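Local atomic coordinates of amidohydrolase (Staphylococcus aureus, PDB entry 3NUR), a protein that is probably a metal-dependent hydrolase of the amidohydrolase family, built on a TIM barrel and likely to cleave carbon-nitrogen bonds other than peptide bonds. Residues A[71-79]-A[118-129]. Sequence-based numbering, arbitrary orientation.
Sequences ELSHHDERI and LANYIAQYPNRF
Between His75 and Tyr121 the imidazole ND1 and the phenol OH share a short, nearly straight hydrogen bond (2.7 Å, 169°), a compact example of how two barrel-covering helices can be joined through a polar centre wrapped in aromatic packing. The bond runs at the imidazole edge, in its plane, and so leaves a face for Tyr125, which forms a tight offset stack with centroids 3.8 Å apart and planes tilted by 20°. With chi1 at 175°, His75 turns its ring away from its own backbone nitrogen and out from the first turn of helix 75-84, toward both tyrosines. A water serves as a second partner of the Tyr121 hydroxyl at 2.8 Å from OH, donates to the Leu72 carbonyl and accepts from Arg78 NE, joining the turn before helix 75-84, the helix itself and helix 104-124.

The tight part also takes in both faces of the Tyr121 ring. Leu72 CD1 makes a CH-pi contact over one face, 3.9 Å from the centroid, while Tyr125 CD2 lies over the opposite face. Deeper in, Arg78 CD rests against Phe129 CE1 at 3.6 Å, and its guanidinium continues past the contact to the carbonyl of His30, a residue of the calcium site. The more open side is looser: Ile79 CD1, on a partly exposed residue, stays 4.1 Å from Phe129 CZ and lies over one face of the Arg128 guanidinium, whose NH2 and NE are held by the carbonyls of Val87 and Gln88.

Helix 75-84 and the end of helix 104-124, with the start of strand 129-131, thus meet on the outside of the TIM barrel. His75 ND1 and the water both grip the Tyr121 hydroxyl, while the edge bond and the stack together probably fix the imidazole's rotation.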
ATOM      1  N   GLU A  71       1.150  -0.261  18.214  1.00 12.55           N
ATOM      2  CA  GLU A  71       2.324   0.408  18.802  1.00 13.62           C
ATOM      3  C   GLU A  71       3.568  -0.442  18.597  1.00 17.20           C
ATOM      4  O   GLU A  71       3.554  -1.641  18.899  1.00 17.60           O
ATOM      5  CB  GLU A  71       2.114   0.722  20.293  1.00 15.31           C
ATOM      6  CG  GLU A  71       1.272   1.955  20.538  1.00 32.01           C
ATOM      7  CD  GLU A  71       0.521   1.932  21.855  1.00 67.69           C
ATOM      8  OE1 GLU A  71       1.145   2.214  22.904  1.00 66.34           O
ATOM      9  OE2 GLU A  71      -0.691   1.613  21.840  1.00 68.50           O
ATOM     10  N   LEU A  72       4.623   0.165  18.051  1.00 15.35           N
ATOM     11  CA  LEU A  72       5.870  -0.524  17.735  1.00 16.76           C
ATOM     12  C   LEU A  72       6.472  -1.305  18.924  1.00 19.55           C
ATOM     13  O   LEU A  72       7.131  -2.322  18.712  1.00 18.56           O
ATOM     14  CB  LEU A  72       6.877   0.431  17.079  1.00 17.20           C
ATOM     15  CG  LEU A  72       8.039  -0.214  16.305  1.00 21.86           C
ATOM     16  CD1 LEU A  72       7.546  -1.095  15.147  1.00 20.84           C
ATOM     17  CD2 LEU A  72       9.016   0.824  15.824  1.00 24.01           C
ATOM     18  N   SER A  73       6.156  -0.884  20.156  1.00 16.39           N
ATOM     19  CA  SER A  73       6.603  -1.551  21.396  1.00 17.08           C
ATOM     20  C   SER A  73       5.918  -2.925  21.627  1.00 21.20           C
ATOM     21  O   SER A  73       6.399  -3.721  22.439  1.00 21.35           O
ATOM     22  CB  SER A  73       6.370  -0.636  22.597  1.00 19.07           C
ATOM     23  OG  SER A  73       4.982  -0.431  22.798  1.00 28.25           O
ATOM     24  N   HIS A  74       4.805  -3.205  20.923  1.00 16.69           N
ATOM     25  CA  HIS A  74       4.053  -4.462  21.053  1.00 17.04           C
ATOM     26  C   HIS A  74       4.668  -5.578  20.187  1.00 16.96           C
ATOM     27  O   HIS A  74       3.974  -6.238  19.400  1.00 15.15           O
ATOM     28  CB  HIS A  74       2.562  -4.238  20.746  1.00 18.76           C
ATOM     29  CG  HIS A  74       1.818  -3.550  21.853  1.00 23.51           C
ATOM     30  ND1 HIS A  74       2.100  -2.247  22.215  1.00 26.37           N
ATOM     31  CD2 HIS A  74       0.821  -4.014  22.641  1.00 26.09           C
ATOM     32  CE1 HIS A  74       1.276  -1.961  23.209  1.00 25.83           C
ATOM     33  NE2 HIS A  74       0.484  -2.993  23.496  1.00 26.50           N
ATOM     34  N   HIS A  75       5.968  -5.805  20.385  1.00 12.88           N
ATOM     35  CA  HIS A  75       6.798  -6.749  19.646  1.00 12.80           C
ATOM     36  C   HIS A  75       6.353  -8.209  19.791  1.00 15.21           C
ATOM     37  O   HIS A  75       6.253  -8.935  18.797  1.00 13.53           O
ATOM     38  CB  HIS A  75       8.274  -6.595  20.063  1.00 13.01           C
ATOM     39  CG  HIS A  75       9.179  -7.611  19.437  1.00 16.06           C
ATOM     40  ND1 HIS A  75       9.534  -7.536  18.100  1.00 17.81           N
ATOM     41  CD2 HIS A  75       9.768  -8.699  19.986  1.00 17.98           C
ATOM     42  CE1 HIS A  75      10.305  -8.584  17.875  1.00 18.07           C
ATOM     43  NE2 HIS A  75      10.493  -9.303  18.988  1.00 18.07           N
ATOM     44  N   ASP A  76       6.144  -8.652  21.023  1.00 12.04           N
ATOM     45  CA  ASP A  76       5.757 -10.040  21.273  1.00 12.18           C
ATOM     46  C   ASP A  76       4.426 -10.416  20.645  1.00 14.68           C
ATOM     47  O   ASP A  76       4.304 -11.518  20.107  1.00 13.12           O
ATOM     48  CB  ASP A  76       5.805 -10.341  22.772  1.00 12.97           C
ATOM     49  CG  ASP A  76       7.240 -10.471  23.239  1.00 17.49           C
ATOM     50  OD1 ASP A  76       7.855 -11.529  22.980  1.00 20.49           O
ATOM     51  OD2 ASP A  76       7.781  -9.481  23.776  1.00 19.10           O
ATOM     52  N   GLU A  77       3.439  -9.509  20.677  1.00 12.77           N
ATOM     53  CA  GLU A  77       2.138  -9.760  20.044  1.00 12.79           C
ATOM     54  C   GLU A  77       2.317  -9.914  18.532  1.00 14.44           C
ATOM     55  O   GLU A  77       1.727 -10.812  17.938  1.00 14.50           O
ATOM     56  CB  GLU A  77       1.167  -8.619  20.329  1.00 14.95           C
ATOM     57  CG  GLU A  77       0.551  -8.718  21.713  1.00 28.85           C
ATOM     58  CD  GLU A  77      -0.184  -7.465  22.142  1.00 53.75           C
ATOM     59  OE1 GLU A  77      -1.188  -7.103  21.486  1.00 47.06           O
ATOM     60  OE2 GLU A  77       0.232  -6.861  23.156  1.00 57.23           O
ATOM     61  N   ARG A  78       3.187  -9.089  17.944  1.00 11.06           N
ATOM     62  CA  ARG A  78       3.501  -9.114  16.503  1.00 10.69           C
ATOM     63  C   ARG A  78       4.180 -10.447  16.108  1.00 14.15           C
ATOM     64  O   ARG A  78       3.760 -11.114  15.153  1.00 12.43           O
ATOM     65  CB  ARG A  78       4.375  -7.903  16.154  1.00 10.42           C
ATOM     66  CG  ARG A  78       4.563  -7.674  14.652  1.00 11.86           C
ATOM     67  CD  ARG A  78       5.333  -6.391  14.363  1.00 13.38           C
ATOM     68  NE  ARG A  78       4.617  -5.199  14.847  1.00 13.60           N
ATOM     69  CZ  ARG A  78       3.742  -4.482  14.140  1.00 27.00           C
ATOM     70  NH1 ARG A  78       3.413  -4.847  12.897  1.00 10.60           N
ATOM     71  NH2 ARG A  78       3.164  -3.414  14.678  1.00 13.19           N
ATOM     72  N   ILE A  79       5.212 -10.849  16.868  1.00 10.78           N
ATOM     73  CA  ILE A  79       5.952 -12.094  16.602  1.00 10.83           C
ATOM     74  C   ILE A  79       5.087 -13.324  16.773  1.00 14.05           C
ATOM     75  O   ILE A  79       5.235 -14.278  16.001  1.00 13.17           O
ATOM     76  CB  ILE A  79       7.247 -12.174  17.469  1.00 13.42           C
ATOM     77  CG1 ILE A  79       8.320 -11.189  16.962  1.00 13.93           C
ATOM     78  CG2 ILE A  79       7.803 -13.615  17.565  1.00 15.86           C
ATOM     79  CD1 ILE A  79       8.885 -11.391  15.464  1.00 18.46           C
ATOM     80  N   LEU A 118      11.679   3.263  13.261  1.00 11.15           N
ATOM     81  CA  LEU A 118      11.424   2.016  12.548  1.00  9.89           C
ATOM     82  C   LEU A 118      12.736   1.316  12.216  1.00 13.58           C
ATOM     83  O   LEU A 118      12.859   0.118  12.467  1.00 12.55           O
ATOM     84  CB  LEU A 118      10.610   2.247  11.251  1.00 10.15           C
ATOM     85  CG  LEU A 118      10.265   0.947  10.461  1.00 14.05           C
ATOM     86  CD1 LEU A 118       9.429  -0.035  11.330  1.00 14.07           C
ATOM     87  CD2 LEU A 118       9.548   1.269   9.129  1.00 11.44           C
ATOM     88  N   ALA A 119      13.719   2.062  11.663  1.00 12.90           N
ATOM     89  CA  ALA A 119      15.046   1.528  11.327  1.00 12.98           C
ATOM     90  C   ALA A 119      15.756   0.927  12.565  1.00 16.14           C
ATOM     91  O   ALA A 119      16.382  -0.123  12.432  1.00 14.66           O
ATOM     92  CB  ALA A 119      15.911   2.611  10.701  1.00 13.25           C
ATOM     93  N   ASN A 120      15.646   1.584  13.750  1.00 15.05           N
ATOM     94  CA  ASN A 120      16.216   1.082  15.012  1.00 15.81           C
ATOM     95  C   ASN A 120      15.568  -0.253  15.414  1.00 18.74           C
ATOM     96  O   ASN A 120      16.249  -1.154  15.901  1.00 18.83           O
ATOM     97  CB  ASN A 120      16.048   2.105  16.150  1.00 19.36           C
ATOM     98  CG  ASN A 120      17.040   3.238  16.107  1.00 41.24           C
ATOM     99  OD1 ASN A 120      16.824   4.299  16.705  1.00 34.25           O
ATOM    100  ND2 ASN A 120      18.151   3.043  15.396  1.00 30.97           N
ATOM    101  N   TYR A 121      14.256  -0.381  15.183  1.00 14.69           N
ATOM    102  CA  TYR A 121      13.514  -1.599  15.494  1.00 14.19           C
ATOM    103  C   TYR A 121      13.922  -2.742  14.563  1.00 16.71           C
ATOM    104  O   TYR A 121      14.156  -3.861  15.029  1.00 17.68           O
ATOM    105  CB  TYR A 121      11.998  -1.339  15.422  1.00 15.26           C
ATOM    106  CG  TYR A 121      11.141  -2.569  15.627  1.00 14.66           C
ATOM    107  CD1 TYR A 121      10.941  -3.100  16.899  1.00 16.42           C
ATOM    108  CD2 TYR A 121      10.531  -3.207  14.548  1.00 14.43           C
ATOM    109  CE1 TYR A 121      10.123  -4.213  17.097  1.00 16.58           C
ATOM    110  CE2 TYR A 121       9.720  -4.328  14.732  1.00 14.17           C
ATOM    111  CZ  TYR A 121       9.492  -4.808  16.010  1.00 17.88           C
ATOM    112  OH  TYR A 121       8.677  -5.900  16.199  1.00 13.89           O
ATOM    113  N   ILE A 122      14.004  -2.471  13.256  1.00 13.05           N
ATOM    114  CA  ILE A 122      14.362  -3.501  12.262  1.00 12.81           C
ATOM    115  C   ILE A 122      15.789  -3.993  12.509  1.00 17.09           C
ATOM    116  O   ILE A 122      16.054  -5.193  12.375  1.00 16.15           O
ATOM    117  CB  ILE A 122      14.145  -2.972  10.817  1.00 15.42           C
ATOM    118  CG1 ILE A 122      12.620  -2.684  10.590  1.00 16.00           C
ATOM    119  CG2 ILE A 122      14.688  -3.968   9.761  1.00 14.58           C
ATOM    120  CD1 ILE A 122      12.318  -1.933   9.337  1.00 18.54           C
ATOM    121  N   ALA A 123      16.697  -3.079  12.909  1.00 15.03           N
ATOM    122  CA  ALA A 123      18.110  -3.432  13.192  1.00 14.65           C
ATOM    123  C   ALA A 123      18.209  -4.511  14.302  1.00 19.35           C
ATOM    124  O   ALA A 123      19.147  -5.314  14.275  1.00 17.95           O
ATOM    125  CB  ALA A 123      18.898  -2.185  13.594  1.00 15.03           C
ATOM    126  N   GLN A 124      17.237  -4.529  15.252  1.00 16.76           N
ATOM    127  CA  GLN A 124      17.162  -5.516  16.334  1.00 17.53           C
ATOM    128  C   GLN A 124      16.656  -6.879  15.839  1.00 21.26           C
ATOM    129  O   GLN A 124      17.107  -7.907  16.341  1.00 20.80           O
ATOM    130  CB  GLN A 124      16.313  -5.016  17.517  1.00 19.46           C
ATOM    131  CG  GLN A 124      16.904  -3.830  18.286  1.00 39.70           C
ATOM    132  CD  GLN A 124      15.955  -3.338  19.354  1.00 68.41           C
ATOM    133  OE1 GLN A 124      15.697  -4.017  20.357  1.00 66.36           O
ATOM    134  NE2 GLN A 124      15.409  -2.143  19.165  1.00 62.29           N
ATOM    135  N   TYR A 125      15.739  -6.899  14.841  1.00 17.24           N
ATOM    136  CA  TYR A 125      15.187  -8.147  14.270  1.00 16.65           C
ATOM    137  C   TYR A 125      15.307  -8.100  12.717  1.00 18.23           C
ATOM    138  O   TYR A 125      14.279  -8.052  12.039  1.00 16.51           O
ATOM    139  CB  TYR A 125      13.725  -8.321  14.750  1.00 18.66           C
ATOM    140  CG  TYR A 125      13.548  -8.042  16.229  1.00 20.73           C
ATOM    141  CD1 TYR A 125      13.878  -9.002  17.184  1.00 22.50           C
ATOM    142  CD2 TYR A 125      13.110  -6.797  16.677  1.00 22.00           C
ATOM    143  CE1 TYR A 125      13.768  -8.734  18.547  1.00 22.15           C
ATOM    144  CE2 TYR A 125      12.988  -6.519  18.040  1.00 22.93           C
ATOM    145  CZ  TYR A 125      13.313  -7.493  18.971  1.00 31.72           C
ATOM    146  OH  TYR A 125      13.169  -7.238  20.316  1.00 33.32           O
ATOM    147  N   PRO A 126      16.552  -8.055  12.140  1.00 14.63           N
ATOM    148  CA  PRO A 126      16.703  -7.849  10.679  1.00 14.90           C
ATOM    149  C   PRO A 126      16.212  -8.965   9.786  1.00 18.57           C
ATOM    150  O   PRO A 126      16.049  -8.751   8.589  1.00 18.52           O
ATOM    151  CB  PRO A 126      18.222  -7.667  10.509  1.00 16.43           C
ATOM    152  CG  PRO A 126      18.806  -8.444  11.639  1.00 20.32           C
ATOM    153  CD  PRO A 126      17.883  -8.100  12.786  1.00 15.99           C
ATOM    154  N   ASN A 127      16.050 -10.164  10.346  1.00 15.64           N
ATOM    155  CA  ASN A 127      15.589 -11.305   9.560  1.00 15.43           C
ATOM    156  C   ASN A 127      14.065 -11.371   9.466  1.00 17.76           C
ATOM    157  O   ASN A 127      13.552 -12.114   8.633  1.00 17.50           O
ATOM    158  CB  ASN A 127      16.139 -12.609  10.139  1.00 17.88           C
ATOM    159  CG  ASN A 127      17.648 -12.676  10.104  1.00 45.76           C
ATOM    160  OD1 ASN A 127      18.312 -12.681  11.143  1.00 46.92           O
ATOM    161  ND2 ASN A 127      18.228 -12.678   8.910  1.00 38.78           N
ATOM    162  N   ARG A 128      13.345 -10.581  10.275  1.00 14.35           N
ATOM    163  CA  ARG A 128      11.878 -10.666  10.300  1.00 13.08           C
ATOM    164  C   ARG A 128      11.150  -9.460   9.753  1.00 13.48           C
ATOM    165  O   ARG A 128       9.930  -9.508   9.590  1.00 11.52           O
ATOM    166  CB  ARG A 128      11.379 -10.950  11.738  1.00 12.98           C
ATOM    167  CG  ARG A 128      12.018 -12.154  12.450  1.00 14.68           C
ATOM    168  CD  ARG A 128      11.799 -13.514  11.752  1.00 15.25           C
ATOM    169  NE  ARG A 128      10.384 -13.842  11.511  1.00 12.41           N
ATOM    170  CZ  ARG A 128       9.573 -14.408  12.400  1.00 15.71           C
ATOM    171  NH1 ARG A 128      10.019 -14.721  13.618  1.00 12.40           N
ATOM    172  NH2 ARG A 128       8.312 -14.678  12.079  1.00 12.49           N
ATOM    173  N   PHE A 129      11.876  -8.369   9.531  1.00 10.43           N
ATOM    174  CA  PHE A 129      11.260  -7.123   9.088  1.00  9.50           C
ATOM    175  C   PHE A 129      12.025  -6.414   8.006  1.00 12.72           C
ATOM    176  O   PHE A 129      13.255  -6.481   7.937  1.00 12.83           O
ATOM    177  CB  PHE A 129      11.048  -6.176  10.282  1.00  9.77           C
ATOM    178  CG  PHE A 129      10.216  -6.760  11.396  1.00 10.67           C
ATOM    179  CD1 PHE A 129       8.833  -6.902  11.259  1.00 12.03           C
ATOM    180  CD2 PHE A 129      10.813  -7.209  12.568  1.00 12.96           C
ATOM    181  CE1 PHE A 129       8.072  -7.469  12.279  1.00 12.85           C
ATOM    182  CE2 PHE A 129      10.048  -7.761  13.597  1.00 15.99           C
ATOM    183  CZ  PHE A 129       8.679  -7.877  13.452  1.00 14.85           C
TER
HETATM  184  O   HOH W   1       6.429  -4.493  17.083  1.00 15.54           O